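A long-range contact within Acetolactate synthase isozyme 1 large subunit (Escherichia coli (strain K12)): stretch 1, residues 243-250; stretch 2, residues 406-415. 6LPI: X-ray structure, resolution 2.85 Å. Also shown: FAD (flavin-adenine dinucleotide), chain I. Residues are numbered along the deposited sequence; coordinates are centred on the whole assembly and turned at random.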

# COMPACT_ATOMS: atom_id res chain seq x y z
N THR B 243 -9.61 6.98 5.71
CA THR B 243 -9.74 5.76 4.95
C THR B 243 -9.26 4.58 5.78
O THR B 243 -8.71 4.75 6.86
CB THR B 243 -8.92 5.83 3.67
OG1 THR B 243 -7.54 5.96 4.04
CG2 THR B 243 -9.34 7.02 2.84
N LEU B 244 -9.44 3.37 5.24
CA LEU B 244 -8.88 2.19 5.90
C LEU B 244 -7.38 2.31 6.15
O LEU B 244 -6.86 1.75 7.11
CB LEU B 244 -9.16 0.93 5.08
CG LEU B 244 -8.66 -0.37 5.71
CD1 LEU B 244 -9.43 -0.65 6.97
CD2 LEU B 244 -8.80 -1.51 4.72
N MET B 245 -6.66 3.02 5.27
CA MET B 245 -5.21 3.18 5.37
C MET B 245 -4.79 4.26 6.33
O MET B 245 -3.59 4.45 6.52
CB MET B 245 -4.62 3.50 3.98
CG MET B 245 -4.96 2.49 2.90
SD MET B 245 -4.54 0.83 3.45
CE MET B 245 -2.77 0.91 3.07
N ALA B 246 -5.72 5.02 6.89
CA ALA B 246 -5.40 6.16 7.75
C ALA B 246 -5.85 5.98 9.20
O ALA B 246 -5.69 6.91 10.01
CB ALA B 246 -5.99 7.45 7.17
N LEU B 247 -6.41 4.83 9.55
CA LEU B 247 -6.81 4.58 10.93
C LEU B 247 -5.64 4.83 11.87
O LEU B 247 -4.50 4.43 11.59
CB LEU B 247 -7.30 3.15 11.08
CG LEU B 247 -8.45 2.75 10.14
CD1 LEU B 247 -9.04 1.41 10.60
CD2 LEU B 247 -9.55 3.86 9.94
N GLY B 248 -5.93 5.47 13.00
CA GLY B 248 -4.91 5.87 13.94
C GLY B 248 -4.34 7.26 13.74
O GLY B 248 -3.71 7.79 14.67
N MET B 249 -4.58 7.89 12.58
CA MET B 249 -4.12 9.25 12.37
C MET B 249 -4.78 10.23 13.35
O MET B 249 -4.23 11.30 13.62
CB MET B 249 -4.35 9.67 10.93
CG MET B 249 -3.37 9.05 9.90
SD MET B 249 -1.60 9.06 10.27
CE MET B 249 -1.32 10.78 10.67
N LEU B 250 -5.93 9.86 13.91
CA LEU B 250 -6.47 10.46 15.12
C LEU B 250 -6.93 9.34 16.03
O LEU B 250 -7.45 8.32 15.54
CB LEU B 250 -7.67 11.38 14.85
CG LEU B 250 -7.53 12.81 14.34
CD1 LEU B 250 -8.88 13.46 14.45
CD2 LEU B 250 -6.52 13.60 15.14
PA FAD I . -3.66 4.96 -0.29
O1A FAD I . -3.35 4.44 1.05
O2A FAD I . -3.20 4.14 -1.47
O5B FAD I . -2.99 6.39 -0.23
C5B FAD I . -1.89 6.75 -1.10
C4B FAD I . -2.15 8.15 -1.58
O4B FAD I . -1.44 9.11 -0.75
C3B FAD I . -1.68 8.43 -3.01
O3B FAD I . -2.61 9.31 -3.63
C2B FAD I . -0.29 9.02 -2.77
O2B FAD I . 0.22 9.80 -3.85
C1B FAD I . -0.60 9.90 -1.57
N9A FAD I . 0.55 10.32 -0.78
C8A FAD I . 1.53 9.53 -0.23
N7A FAD I . 2.44 10.19 0.44
C5A FAD I . 2.03 11.51 0.33
C6A FAD I . 2.57 12.72 0.82
N6A FAD I . 3.68 12.80 1.55
N1A FAD I . 1.92 13.87 0.51
C2A FAD I . 0.81 13.80 -0.23
N3A FAD I . 0.20 12.72 -0.74
C4A FAD I . 0.87 11.61 -0.43
N1 FAD I . -11.33 1.79 2.29
C2 FAD I . -12.16 2.76 2.77
O2 FAD I . -11.81 3.93 2.79
N3 FAD I . -13.40 2.43 3.26
C4 FAD I . -13.94 1.16 3.32
O4 FAD I . -15.06 0.98 3.79
C4X FAD I . -13.06 0.13 2.79
N5 FAD I . -13.47 -1.12 2.81
C5X FAD I . -12.62 -2.10 2.32
C6 FAD I . -13.03 -3.43 2.33
C7 FAD I . -12.20 -4.44 1.86
C7M FAD I . -12.68 -5.87 1.87
C8 FAD I . -10.93 -4.12 1.36
C8M FAD I . -10.01 -5.20 0.82
C9 FAD I . -10.51 -2.79 1.34
C9A FAD I . -11.35 -1.78 1.81
N10 FAD I . -10.95 -0.43 1.81
C10 FAD I . -11.77 0.55 2.29
C1' FAD I . -9.63 -0.03 1.30
C2' FAD I . -9.69 0.48 -0.13
O2' FAD I . -9.65 -0.61 -1.05
C3' FAD I . -8.47 1.37 -0.39
O3' FAD I . -7.28 0.64 -0.12
C4' FAD I . -8.44 2.66 0.42
O4' FAD I . -9.77 3.15 0.54
C5' FAD I . -7.56 3.71 -0.20
O5' FAD I . -7.22 4.69 0.79
P FAD I . -6.26 5.86 0.45
O1P FAD I . -7.02 6.89 -0.38
O2P FAD I . -5.66 6.28 1.59
O3P FAD I . -5.22 5.16 -0.46
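Stretch 2 406-415: RPRQWLTSGG

Stretch 2 runs antiparallel in register to stretch 1, although no regular strand pairing joins them: Gly-248 lies nearest Arg-406 (CA to CA 4.6 Å), Leu-247 nearest Trp-410 (CA to CA 6.8 Å) and Met-245 nearest Gly-414 (CA to CA 6.9 Å). Stretch 1 has no regular helix or strand. It is shaped by the backbone hydrogen bond from Ala-246 N to Thr-243 O (3.0 Å) and, starting at Ala-246 itself, by a type II beta turn to Met-249, closed by a bond from Met-249 N to Ala-246 O (3.0 Å). Stretch 2 enters extended at Arg-406 and Pro-407, bends at Arg-408, where phi and psi are both positive (49/36), includes strand at Trp-410 and Leu-411 and leads on toward the two glycines. Together the stretches bury 464 Å², summed over both sides.

One hydrogen bond crosses the contact. The indole NE1 of Trp-410 donates to Leu-244 O at 2.8 Å, with an N-H...O angle of 137°. The carbonyl oxygen lies at the ring edge, near the ring plane, where the N-H can reach it, so this side chain of stretch 2 is tied to the backbone of stretch 1.

Some of the apolar contacts gather round the same indole. Trp-410, with chi1 near t, points its CA-to-CB bond toward stretch 1, and Leu-247 points back toward stretch 2. Leu-247 CD1 sits over one ring face, 3.9 Å from the centroid of the five-membered ring and 28° off its normal, a CH-pi contact; Leu-247 CB adds a contact of 3.7 Å to Trp-410 CD1. Leu-244 CD1 packs against Trp-410 CZ2 at 3.8 Å, while its other methyl, Leu-244 CD2, meets Thr-412 CG2, also at 3.8 Å. The methionines make separate contacts. Met-245 sets out away from stretch 2, but three m rotamers in succession bring its end back, with SD 4.3 Å from Thr-412 CG2; its methyl CE lies near a backbone oxygen, 4.1 Å from Thr-412 O. Met-249 likewise starts away and returns, its SD lying 4.1 Å from Pro-407 CB.

Two glycines leave room for close approach: of backbone to backbone at Gly-248, of a side chain to backbone at Gly-414. Gly-248, in the turn, places its O 3.6 Å from Arg-406 C and 3.8 Å from Pro-407 N. A CB here would fall 2.3 Å from Arg-406 O, and the phi of 92° with psi of -15° would also jam it against the preceding carbonyl oxygen. At Gly-414 the CA lies 4.1 Å from Met-245 SD, and a CB would come to 2.8 Å from that same sulfur atom, a clash.

FAD bridges the two stretches. Thr-243 OG1 donates to FAD O2P at 3.1 Å and Leu-244 N makes a weak hydrogen bond to FAD O2 at 3.5 Å, while FAD O2' donates to Gly-414 O at 2.8 Å. The cofactor thus links the start of stretch 1 to the end of stretch 2, beside the packing of Leu-244 and Met-245 on Gly-414.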

# COMPACT_ATOMS: atom_id res chain seq x y z
N ARG B 406 -2.55 5.16 17.01
CA ARG B 406 -1.21 5.60 16.68
C ARG B 406 -0.99 5.49 15.18
O ARG B 406 -1.54 4.59 14.53
CB ARG B 406 -0.12 4.76 17.40
CG ARG B 406 0.11 5.06 18.87
CD ARG B 406 1.26 4.22 19.47
NE ARG B 406 1.28 2.84 18.98
CZ ARG B 406 2.06 2.40 17.99
NH1 ARG B 406 2.88 3.24 17.38
NH2 ARG B 406 2.01 1.13 17.60
N PRO B 407 -0.20 6.39 14.60
CA PRO B 407 0.29 6.14 13.24
C PRO B 407 1.20 4.92 13.22
O PRO B 407 1.84 4.57 14.22
CB PRO B 407 1.06 7.42 12.90
CG PRO B 407 0.48 8.45 13.81
CD PRO B 407 0.13 7.74 15.07
N ARG B 408 1.24 4.27 12.07
CA ARG B 408 2.04 3.06 11.84
C ARG B 408 1.83 2.03 12.95
O ARG B 408 2.73 1.28 13.31
CB ARG B 408 3.51 3.42 11.67
CG ARG B 408 3.66 4.56 10.66
CD ARG B 408 5.07 4.82 10.18
NE ARG B 408 5.31 3.94 9.04
CZ ARG B 408 5.61 4.35 7.80
NH1 ARG B 408 5.72 5.64 7.52
NH2 ARG B 408 5.80 3.44 6.84
N GLN B 409 0.60 1.94 13.44
CA GLN B 409 0.19 0.88 14.35
C GLN B 409 -0.69 -0.15 13.66
O GLN B 409 -0.67 -1.32 14.03
CB GLN B 409 -0.57 1.48 15.55
CG GLN B 409 -1.44 0.49 16.27
CD GLN B 409 -1.99 1.02 17.56
OE1 GLN B 409 -1.69 0.50 18.63
NE2 GLN B 409 -2.81 2.07 17.46
N TRP B 410 -1.36 0.29 12.60
CA TRP B 410 -2.38 -0.46 11.87
C TRP B 410 -1.78 -0.88 10.53
O TRP B 410 -1.39 -0.03 9.72
CB TRP B 410 -3.60 0.43 11.69
CG TRP B 410 -4.68 -0.03 10.81
CD1 TRP B 410 -5.10 0.57 9.66
CD2 TRP B 410 -5.54 -1.15 11.02
NE1 TRP B 410 -6.17 -0.12 9.13
CE2 TRP B 410 -6.45 -1.18 9.94
CE3 TRP B 410 -5.61 -2.14 12.00
CZ2 TRP B 410 -7.43 -2.16 9.83
CZ3 TRP B 410 -6.58 -3.12 11.88
CH2 TRP B 410 -7.48 -3.12 10.80
N LEU B 411 -1.65 -2.19 10.33
CA LEU B 411 -1.08 -2.81 9.14
C LEU B 411 -2.16 -3.66 8.48
O LEU B 411 -2.47 -4.76 8.96
CB LEU B 411 0.12 -3.69 9.46
CG LEU B 411 1.57 -3.18 9.50
CD1 LEU B 411 1.74 -1.99 10.40
CD2 LEU B 411 2.53 -4.29 9.91
N THR B 412 -2.68 -3.21 7.35
CA THR B 412 -3.65 -3.99 6.60
C THR B 412 -3.37 -3.85 5.11
O THR B 412 -2.74 -2.88 4.67
CB THR B 412 -5.08 -3.57 6.91
OG1 THR B 412 -5.99 -4.60 6.50
CG2 THR B 412 -5.43 -2.29 6.21
N SER B 413 -3.78 -4.85 4.35
CA SER B 413 -3.66 -4.83 2.90
C SER B 413 -4.96 -4.27 2.33
O SER B 413 -6.00 -4.93 2.39
CB SER B 413 -3.36 -6.24 2.40
OG SER B 413 -3.49 -6.34 1.00
N GLY B 414 -4.91 -3.03 1.81
CA GLY B 414 -6.10 -2.33 1.33
C GLY B 414 -6.33 -2.23 -0.18
O GLY B 414 -7.46 -2.39 -0.66
N GLY B 415 -5.29 -1.84 -0.90
CA GLY B 415 -5.33 -1.68 -2.33
C GLY B 415 -5.57 -3.00 -3.03
O GLY B 415 -6.56 -3.18 -3.74